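Local coordinates for protein Beta/alpha-amylase (Paenibacillus polymyxa, PDB 3VOC) that removes successive maltose units from the non-reducing ends of starch chains with its family 14 glycoside hydrolase domain, the part of a longer beta/alpha-amylase precursor present here, at residues E48-G51 and D52-D56; D206-N209 and A210-T214; G365-G368 and F369-I372. All blocks are in the same frame, centred on the assembly; numbering follows the deposited sequence.

Contact 1: residues E48-G51 and D52-D56; sequences ESAG and DNQFD. With CA (calcium ion), chain B.
Glu48, Asp52 and Asn53 each turn one side-chain oxygen to a calcium ion, so that a short loop supplies half of its six ligands. The metal bonds from Glu48 OE2, Asp52 OD1 and Asn53 OD1 are all 2.3 to 2.4 Å. The mutual repulsion of these closely gathered oxygens is presumably offset by the cation. Water 1 is a fourth ligand and donates a hydrogen bond to Glu48 OE1, so the carboxylate meets the ion directly through one oxygen and through water with the other. Glu48 OE1 is also hydrogen-bonded to Trp44 NE1, so that both oxygens are held and the rotation of the carboxylate is fixed. Gln132 and Glu135 of helix 127-144 complete the site.

Hydrogen bonds shape the loop around these ligands. Asn53 N donates to Glu48 OE2 at 2.8 Å, nearly straight and reaching the oxygen from its anti side, 23° out of the carboxylate plane. A type II beta turn runs from Gly51 to Gln54, closed by Gln54 N to Gly51 O at 2.9 Å. Water 2 accepts from Ala50 N and donates to Gln54 O, joining the two limbs of the loop.

Packing is the third component. The extended Glu48 chain, with CG anti to the backbone N (chi1 -161°), runs alongside Phe55, and its CG lies 3.6 Å from Phe55 CE1; carboxylate and ring planes are 42° apart. Farther out, the Gln54 amide lies against Ala50 CB, which is 3.4 Å from Gln54 NE2. Leu136 touches both Glu48 and Phe55, tying the loop to helix 127-144. This is the calcium-binding loop of the catalytic barrel, placed between helices 44-47 and 58-69.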
ATOM      1  N   GLU A  48     -15.389  12.185   3.309  1.00 15.85           N
ATOM      2  CA  GLU A  48     -15.131  13.493   3.914  1.00 16.16           C
ATOM      3  C   GLU A  48     -14.966  14.539   2.800  1.00 16.64           C
ATOM      4  O   GLU A  48     -14.042  15.345   2.825  1.00 16.94           O
ATOM      5  CB  GLU A  48     -13.901  13.427   4.839  1.00 15.48           C
ATOM      6  CG  GLU A  48     -13.789  14.569   5.866  1.00 15.20           C
ATOM      7  CD  GLU A  48     -12.535  14.490   6.737  1.00 16.98           C
ATOM      8  OE1 GLU A  48     -11.862  13.422   6.775  1.00 15.97           O
ATOM      9  OE2 GLU A  48     -12.208  15.502   7.401  1.00 16.56           O
ATOM     10  N   SER A  49     -15.875  14.521   1.826  1.00 17.63           N
ATOM     11  CA  SER A  49     -15.723  15.331   0.618  1.00 18.95           C
ATOM     12  C   SER A  49     -16.184  16.773   0.801  1.00 19.10           C
ATOM     13  O   SER A  49     -15.634  17.686   0.185  1.00 18.68           O
ATOM     14  CB  SER A  49     -16.485  14.721  -0.572  1.00 19.29           C
ATOM     15  OG  SER A  49     -17.893  14.762  -0.355  1.00 21.79           O
ATOM     16  N   ALA A  50     -17.179  16.972   1.656  1.00 19.42           N
ATOM     17  CA  ALA A  50     -17.877  18.264   1.718  1.00 19.82           C
ATOM     18  C   ALA A  50     -17.078  19.344   2.450  1.00 19.59           C
ATOM     19  O   ALA A  50     -17.236  20.538   2.171  1.00 20.42           O
ATOM     20  CB  ALA A  50     -19.260  18.080   2.366  1.00 20.56           C
ATOM     21  N   GLY A  51     -16.245  18.926   3.396  1.00 18.68           N
ATOM     22  CA  GLY A  51     -15.498  19.860   4.230  1.00 18.47           C
ATOM     23  C   GLY A  51     -14.750  19.109   5.309  1.00 18.73           C
ATOM     24  O   GLY A  51     -15.059  17.947   5.585  1.00 18.74           O
ATOM     25  N   ASP A  52     -13.767  19.769   5.914  1.00 18.47           N
ATOM     26  CA  ASP A  52     -12.984  19.163   6.985  1.00 19.01           C
ATOM     27  C   ASP A  52     -13.927  18.747   8.105  1.00 18.65           C
ATOM     28  O   ASP A  52     -14.672  19.567   8.642  1.00 17.98           O
ATOM     29  CB  ASP A  52     -11.908  20.128   7.506  1.00 18.74           C
ATOM     30  CG  ASP A  52     -10.914  19.455   8.455  1.00 20.19           C
ATOM     31  OD1 ASP A  52     -10.941  18.214   8.615  1.00 17.39           O
ATOM     32  OD2 ASP A  52     -10.096  20.178   9.062  1.00 21.90           O
ATOM     33  N   ASN A  53     -13.922  17.448   8.390  1.00 18.53           N
ATOM     34  CA  ASN A  53     -14.747  16.850   9.445  1.00 18.38           C
ATOM     35  C   ASN A  53     -16.242  16.934   9.184  1.00 18.23           C
ATOM     36  O   ASN A  53     -17.049  16.895  10.108  1.00 18.26           O
ATOM     37  CB  ASN A  53     -14.372  17.398  10.825  1.00 18.59           C
ATOM     38  CG  ASN A  53     -12.938  17.094  11.193  1.00 18.80           C
ATOM     39  OD1 ASN A  53     -12.308  16.208  10.617  1.00 18.33           O
ATOM     40  ND2 ASN A  53     -12.414  17.825  12.156  1.00 20.99           N
ATOM     41  N   GLN A  54     -16.597  17.040   7.910  1.00 17.41           N
ATOM     42  CA  GLN A  54     -17.964  16.879   7.481  1.00 17.62           C
ATOM     43  C   GLN A  54     -18.036  15.537   6.746  1.00 17.19           C
ATOM     44  O   GLN A  54     -17.571  15.403   5.614  1.00 17.12           O
ATOM     45  CB  GLN A  54     -18.403  18.047   6.591  1.00 18.30           C
ATOM     46  CG  GLN A  54     -19.856  17.983   6.223  1.00 20.33           C
ATOM     47  CD  GLN A  54     -20.357  19.182   5.412  1.00 23.86           C
ATOM     48  OE1 GLN A  54     -19.742  20.255   5.371  1.00 22.24           O
ATOM     49  NE2 GLN A  54     -21.487  18.982   4.751  1.00 26.65           N
ATOM     50  N   PHE A  55     -18.624  14.550   7.405  1.00 16.92           N
ATOM     51  CA  PHE A  55     -18.564  13.170   6.929  1.00 17.98           C
ATOM     52  C   PHE A  55     -19.855  12.718   6.279  1.00 18.56           C
ATOM     53  O   PHE A  55     -20.940  13.192   6.633  1.00 18.72           O
ATOM     54  CB  PHE A  55     -18.202  12.236   8.096  1.00 17.44           C
ATOM     55  CG  PHE A  55     -16.828  12.476   8.639  1.00 18.26           C
ATOM     56  CD1 PHE A  55     -15.699  11.917   8.001  1.00 17.12           C
ATOM     57  CD2 PHE A  55     -16.647  13.259   9.777  1.00 17.56           C
ATOM     58  CE1 PHE A  55     -14.417  12.159   8.497  1.00 16.12           C
ATOM     59  CE2 PHE A  55     -15.367  13.495  10.272  1.00 18.38           C
ATOM     60  CZ  PHE A  55     -14.252  12.943   9.621  1.00 16.40           C
ATOM     61  N   ASP A  56     -19.728  11.800   5.324  1.00 19.11           N
ATOM     62  CA  ASP A  56     -20.881  11.126   4.742  1.00 19.38           C
ATOM     63  C   ASP A  56     -20.516   9.646   4.647  1.00 19.05           C
ATOM     64  O   ASP A  56     -19.782   9.239   3.747  1.00 18.15           O
ATOM     65  CB  ASP A  56     -21.198  11.692   3.356  1.00 20.33           C
ATOM     66  CG  ASP A  56     -22.469  11.086   2.745  1.00 23.42           C
ATOM     67  OD1 ASP A  56     -23.079  10.174   3.348  1.00 24.35           O
ATOM     68  OD2 ASP A  56     -22.866  11.539   1.658  1.00 27.32           O
TER
HETATM   69 CA    CA B 501     -10.562  16.003   9.009  1.00 17.47          CA
HETATM   70  O   HOH W   1     -10.265  13.689   8.812  1.00 14.99           O
HETATM   71  O   HOH W   2     -18.705  14.911   3.445  1.00 20.21           O

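Contact 2: residues D206-N209 and A210-T214; sequences DKIN and AAWGT
From Asp206 to Gly213 the backbone is tied by successive i to i+4 hydrogen bonds, ending with Gly213 N to Asn209 O at 2.8 Å, and Gly213 then leaves the helix with positive phi (81°). A weak bond from Thr214 N to the same Asn209 O follows.

Ile208 and Trp212, one turn apart, project side by side. Ile208 CG2 sits over one face of the indole, 3.6 Å from the centroid of its six-membered ring and only 13° off the normal, a CH-pi contact. The isoleucine's first torsion puts this methyl anti to the backbone N and aims it at the ring. Met198 of helix 188-202 and Ile222 touch both side chains, while Trp212 NE1 is bonded to Asp244 OD2.

On the polar side, Thr214 OG1 donates to Asn209 OD1 at 2.6 Å, in the carbonyl plane and on a lone pair. The side chains cross at about a right angle. Asn209 ND2 reaches Leu216 O, so one amide is gripped at both ends and fastens the departing chain to the last turn. The whole is a glycine-terminated helix C-terminus, here closing helix 205-212 at the protein surface.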
ATOM      1  N   ASP A 206      29.954  20.714   8.274  1.00 17.42           N
ATOM      2  CA  ASP A 206      31.323  20.199   8.160  1.00 17.50           C
ATOM      3  C   ASP A 206      31.385  18.728   8.556  1.00 17.02           C
ATOM      4  O   ASP A 206      32.145  17.950   7.974  1.00 16.90           O
ATOM      5  CB  ASP A 206      32.292  21.030   9.003  1.00 16.93           C
ATOM      6  CG  ASP A 206      32.600  22.393   8.381  1.00 18.98           C
ATOM      7  OD1 ASP A 206      32.658  22.497   7.141  1.00 19.23           O
ATOM      8  OD2 ASP A 206      32.796  23.364   9.149  1.00 21.42           O
ATOM      9  N   LYS A 207      30.587  18.350   9.548  1.00 17.07           N
ATOM     10  CA  LYS A 207      30.501  16.940   9.937  1.00 17.31           C
ATOM     11  C   LYS A 207      29.782  16.074   8.899  1.00 16.95           C
ATOM     12  O   LYS A 207      30.076  14.886   8.773  1.00 15.89           O
ATOM     13  CB  LYS A 207      29.929  16.796  11.347  1.00 17.42           C
ATOM     14  CG  LYS A 207      30.983  17.187  12.411  1.00 20.10           C
ATOM     15  CD  LYS A 207      30.358  17.428  13.743  1.00 26.87           C
ATOM     16  CE  LYS A 207      31.404  17.503  14.837  1.00 29.80           C
ATOM     17  NZ  LYS A 207      30.721  17.840  16.133  1.00 34.37           N
ATOM     18  N   ILE A 208      28.863  16.688   8.147  1.00 17.06           N
ATOM     19  CA  ILE A 208      28.231  16.014   7.000  1.00 17.21           C
ATOM     20  C   ILE A 208      29.273  15.759   5.914  1.00 17.90           C
ATOM     21  O   ILE A 208      29.403  14.634   5.420  1.00 17.90           O
ATOM     22  CB  ILE A 208      27.015  16.806   6.430  1.00 16.99           C
ATOM     23  CG1 ILE A 208      25.870  16.842   7.450  1.00 15.51           C
ATOM     24  CG2 ILE A 208      26.516  16.160   5.138  1.00 17.03           C
ATOM     25  CD1 ILE A 208      24.771  17.901   7.154  1.00 15.43           C
ATOM     26  N   ASN A 209      30.036  16.796   5.565  1.00 17.75           N
ATOM     27  CA  ASN A 209      31.162  16.641   4.636  1.00 17.73           C
ATOM     28  C   ASN A 209      32.141  15.552   5.095  1.00 17.86           C
ATOM     29  O   ASN A 209      32.614  14.762   4.279  1.00 18.34           O
ATOM     30  CB  ASN A 209      31.919  17.965   4.473  1.00 17.76           C
ATOM     31  CG  ASN A 209      31.232  18.933   3.506  1.00 17.98           C
ATOM     32  OD1 ASN A 209      30.443  18.539   2.635  1.00 18.47           O
ATOM     33  ND2 ASN A 209      31.553  20.214   3.649  1.00 18.49           N
ATOM     34  N   ALA A 210      32.437  15.524   6.394  1.00 17.39           N
ATOM     35  CA  ALA A 210      33.348  14.515   6.967  1.00 17.98           C
ATOM     36  C   ALA A 210      32.841  13.093   6.713  1.00 18.21           C
ATOM     37  O   ALA A 210      33.616  12.189   6.396  1.00 17.90           O
ATOM     38  CB  ALA A 210      33.545  14.754   8.474  1.00 17.75           C
ATOM     39  N   ALA A 211      31.525  12.909   6.835  1.00 18.21           N
ATOM     40  CA  ALA A 211      30.916  11.590   6.658  1.00 18.48           C
ATOM     41  C   ALA A 211      30.795  11.194   5.198  1.00 18.63           C
ATOM     42  O   ALA A 211      30.878   9.995   4.867  1.00 18.30           O
ATOM     43  CB  ALA A 211      29.542  11.553   7.305  1.00 18.43           C
ATOM     44  N   TRP A 212      30.569  12.176   4.326  1.00 17.96           N
ATOM     45  CA  TRP A 212      30.285  11.867   2.932  1.00 18.51           C
ATOM     46  C   TRP A 212      31.457  12.037   1.969  1.00 19.34           C
ATOM     47  O   TRP A 212      31.388  11.560   0.847  1.00 19.05           O
ATOM     48  CB  TRP A 212      29.152  12.733   2.412  1.00 17.85           C
ATOM     49  CG  TRP A 212      27.804  12.433   2.963  1.00 18.26           C
ATOM     50  CD1 TRP A 212      27.429  11.372   3.749  1.00 17.66           C
ATOM     51  CD2 TRP A 212      26.626  13.200   2.730  1.00 16.96           C
ATOM     52  NE1 TRP A 212      26.074  11.450   4.029  1.00 15.99           N
ATOM     53  CE2 TRP A 212      25.560  12.559   3.413  1.00 16.93           C
ATOM     54  CE3 TRP A 212      26.362  14.364   2.002  1.00 16.95           C
ATOM     55  CZ2 TRP A 212      24.250  13.059   3.400  1.00 16.48           C
ATOM     56  CZ3 TRP A 212      25.061  14.873   2.004  1.00 18.17           C
ATOM     57  CH2 TRP A 212      24.024  14.214   2.695  1.00 18.02           C
ATOM     58  N   GLY A 213      32.500  12.741   2.395  1.00 20.55           N
ATOM     59  CA  GLY A 213      33.657  13.023   1.512  1.00 21.11           C
ATOM     60  C   GLY A 213      33.384  14.190   0.586  1.00 21.49           C
ATOM     61  O   GLY A 213      34.084  14.399  -0.410  1.00 22.27           O
ATOM     62  N   THR A 214      32.367  14.970   0.922  1.00 21.17           N
ATOM     63  CA  THR A 214      31.925  16.059   0.076  1.00 21.38           C
ATOM     64  C   THR A 214      32.611  17.362   0.495  1.00 21.60           C
ATOM     65  O   THR A 214      33.294  17.392   1.521  1.00 20.75           O
ATOM     66  CB  THR A 214      30.394  16.188   0.162  1.00 21.19           C
ATOM     67  OG1 THR A 214      30.016  16.176   1.539  1.00 20.73           O
ATOM     68  CG2 THR A 214      29.718  14.992  -0.549  1.00 21.62           C
TER

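Contact 3: residues G365-G368 and F369-I372; sequences GGSG and FQKI
Gly365 lies against the ring of Phe369 at the start of helix 367-378, the helix that joins strands 356-359 and 383-386 in a beta-alpha-beta unit of the TIM barrel. Two glycines lead into this first turn. Gly366, with positive phi, offers its carbonyl to Phe369 N at 3.1 Å, the donor standing well above the carbonyl plane; Gly368 N is bonded to Gly365 O. Regular helical bonds follow, Lys371 N to Ser367 O at 3.0 Å and Ile372 N to Gly368 O at 3.0 Å.

The tight side is formed by Phe369 and Ile372, both buried. With CG beside the backbone N (chi1 -65°), the phenyl group turns back toward the chain that enters the helix and presents one face to Gly365. Gly365 CA stands over that face toward the rim, 4.0 Å from the centroid and 24° off the normal, as a CH-pi contact. Leu386 and Tyr409 also touch Phe369, which packs the helix start against the last barrel strand and helix 403-411. Ile372 continues this side onto Phe384 and Ile410, its side chain about 4 Å from that of Asn360, a probable substrate-binding residue.

The opposite character is found at Ser367, Gln370 and Lys371. Gln370 is exposed and stretches back along the turn, its extended chain carrying the amide past Ser367, where contact is slight: Gln370 NE2 lies 3.9 Å from Ser367 CA. Lys371 bends twice and directs its amine to Glu374 in a salt bridge, rather than toward the turn. Back on the buried side, the carbonyl that accepts from Ile372 N also meets that residue's side chain, with Gly368 O 3.3 Å from Ile372 CG1.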
ATOM      1  N   GLY A 365      -6.024 -16.469 -12.830  1.00 20.39           N
ATOM      2  CA  GLY A 365      -6.822 -17.678 -12.898  1.00 21.80           C
ATOM      3  C   GLY A 365      -5.874 -18.795 -13.234  1.00 23.25           C
ATOM      4  O   GLY A 365      -4.657 -18.575 -13.285  1.00 24.36           O
ATOM      5  N   GLY A 366      -6.413 -19.985 -13.479  1.00 23.63           N
ATOM      6  CA  GLY A 366      -5.589 -21.133 -13.848  1.00 24.56           C
ATOM      7  C   GLY A 366      -4.364 -21.330 -12.965  1.00 24.51           C
ATOM      8  O   GLY A 366      -4.473 -21.500 -11.738  1.00 24.15           O
ATOM      9  N   SER A 367      -3.197 -21.286 -13.604  1.00 24.13           N
ATOM     10  CA  SER A 367      -1.893 -21.461 -12.945  1.00 24.38           C
ATOM     11  C   SER A 367      -1.642 -20.446 -11.831  1.00 23.08           C
ATOM     12  O   SER A 367      -0.907 -20.733 -10.871  1.00 22.78           O
ATOM     13  CB  SER A 367      -0.763 -21.340 -13.978  1.00 24.98           C
ATOM     14  OG  SER A 367      -0.877 -22.363 -14.956  1.00 29.50           O
ATOM     15  N   GLY A 368      -2.242 -19.262 -11.966  1.00 21.44           N
ATOM     16  CA  GLY A 368      -2.161 -18.220 -10.933  1.00 19.98           C
ATOM     17  C   GLY A 368      -2.578 -18.712  -9.557  1.00 19.32           C
ATOM     18  O   GLY A 368      -1.919 -18.406  -8.558  1.00 19.64           O
ATOM     19  N   PHE A 369      -3.650 -19.508  -9.508  1.00 18.40           N
ATOM     20  CA  PHE A 369      -4.139 -20.057  -8.251  1.00 18.45           C
ATOM     21  C   PHE A 369      -3.146 -21.042  -7.620  1.00 18.16           C
ATOM     22  O   PHE A 369      -3.015 -21.096  -6.403  1.00 17.37           O
ATOM     23  CB  PHE A 369      -5.543 -20.684  -8.415  1.00 17.73           C
ATOM     24  CG  PHE A 369      -6.629 -19.677  -8.765  1.00 19.34           C
ATOM     25  CD1 PHE A 369      -6.643 -18.415  -8.181  1.00 19.38           C
ATOM     26  CD2 PHE A 369      -7.643 -20.000  -9.663  1.00 19.22           C
ATOM     27  CE1 PHE A 369      -7.639 -17.480  -8.501  1.00 22.21           C
ATOM     28  CE2 PHE A 369      -8.643 -19.070  -9.979  1.00 20.58           C
ATOM     29  CZ  PHE A 369      -8.636 -17.813  -9.403  1.00 18.89           C
ATOM     30  N   GLN A 370      -2.450 -21.807  -8.459  1.00 18.56           N
ATOM     31  CA  GLN A 370      -1.454 -22.778  -7.982  1.00 19.63           C
ATOM     32  C   GLN A 370      -0.237 -22.047  -7.430  1.00 18.84           C
ATOM     33  O   GLN A 370       0.347 -22.468  -6.430  1.00 18.90           O
ATOM     34  CB  GLN A 370      -1.020 -23.729  -9.113  1.00 20.17           C
ATOM     35  CG  GLN A 370      -2.159 -24.206 -10.006  1.00 25.84           C
ATOM     36  CD  GLN A 370      -1.699 -24.961 -11.263  1.00 31.92           C
ATOM     37  OE1 GLN A 370      -0.525 -25.311 -11.409  1.00 35.29           O
ATOM     38  NE2 GLN A 370      -2.640 -25.213 -12.177  1.00 34.59           N
ATOM     39  N   LYS A 371       0.158 -20.950  -8.079  1.00 18.59           N
ATOM     40  CA  LYS A 371       1.224 -20.118  -7.526  1.00 18.58           C
ATOM     41  C   LYS A 371       0.840 -19.505  -6.183  1.00 17.55           C
ATOM     42  O   LYS A 371       1.637 -19.523  -5.251  1.00 16.78           O
ATOM     43  CB  LYS A 371       1.691 -19.042  -8.509  1.00 19.35           C
ATOM     44  CG  LYS A 371       3.097 -19.313  -9.055  1.00 24.36           C
ATOM     45  CD  LYS A 371       4.157 -19.038  -7.977  1.00 27.82           C
ATOM     46  CE  LYS A 371       5.568 -19.158  -8.517  1.00 31.05           C
ATOM     47  NZ  LYS A 371       5.979 -20.579  -8.782  1.00 33.58           N
ATOM     48  N   ILE A 372      -0.390 -18.996  -6.082  1.00 16.51           N
ATOM     49  CA  ILE A 372      -0.867 -18.433  -4.821  1.00 15.50           C
ATOM     50  C   ILE A 372      -0.860 -19.523  -3.758  1.00 16.30           C
ATOM     51  O   ILE A 372      -0.410 -19.296  -2.636  1.00 16.30           O
ATOM     52  CB  ILE A 372      -2.289 -17.798  -4.933  1.00 15.58           C
ATOM     53  CG1 ILE A 372      -2.249 -16.562  -5.851  1.00 13.63           C
ATOM     54  CG2 ILE A 372      -2.796 -17.373  -3.542  1.00 14.31           C
ATOM     55  CD1 ILE A 372      -3.593 -16.224  -6.473  1.00 14.43           C
TER

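All three contacts are local and lie in the family 14 domain, but they hold different elements and do not touch. Contacts 1 and 2 are at the surface, whereas contact 3 is partly buried. Contact 1, a loop without regular structure, relies on charge and a metal ion. Contacts 2 and 3 are the two kinds of helix end, a C-terminus and an N-terminus, and each combines a glycine of positive phi with backbone hydrogen bonds and a CH-pi contact. Contact 2 is the most remote from the chain's centre, about 35 Å from it. Contacts 1 and 3 lie on opposite sides of that centre, their own centres about 41 Å apart, and contact 3 is the one near a probable substrate-binding residue, Asn360.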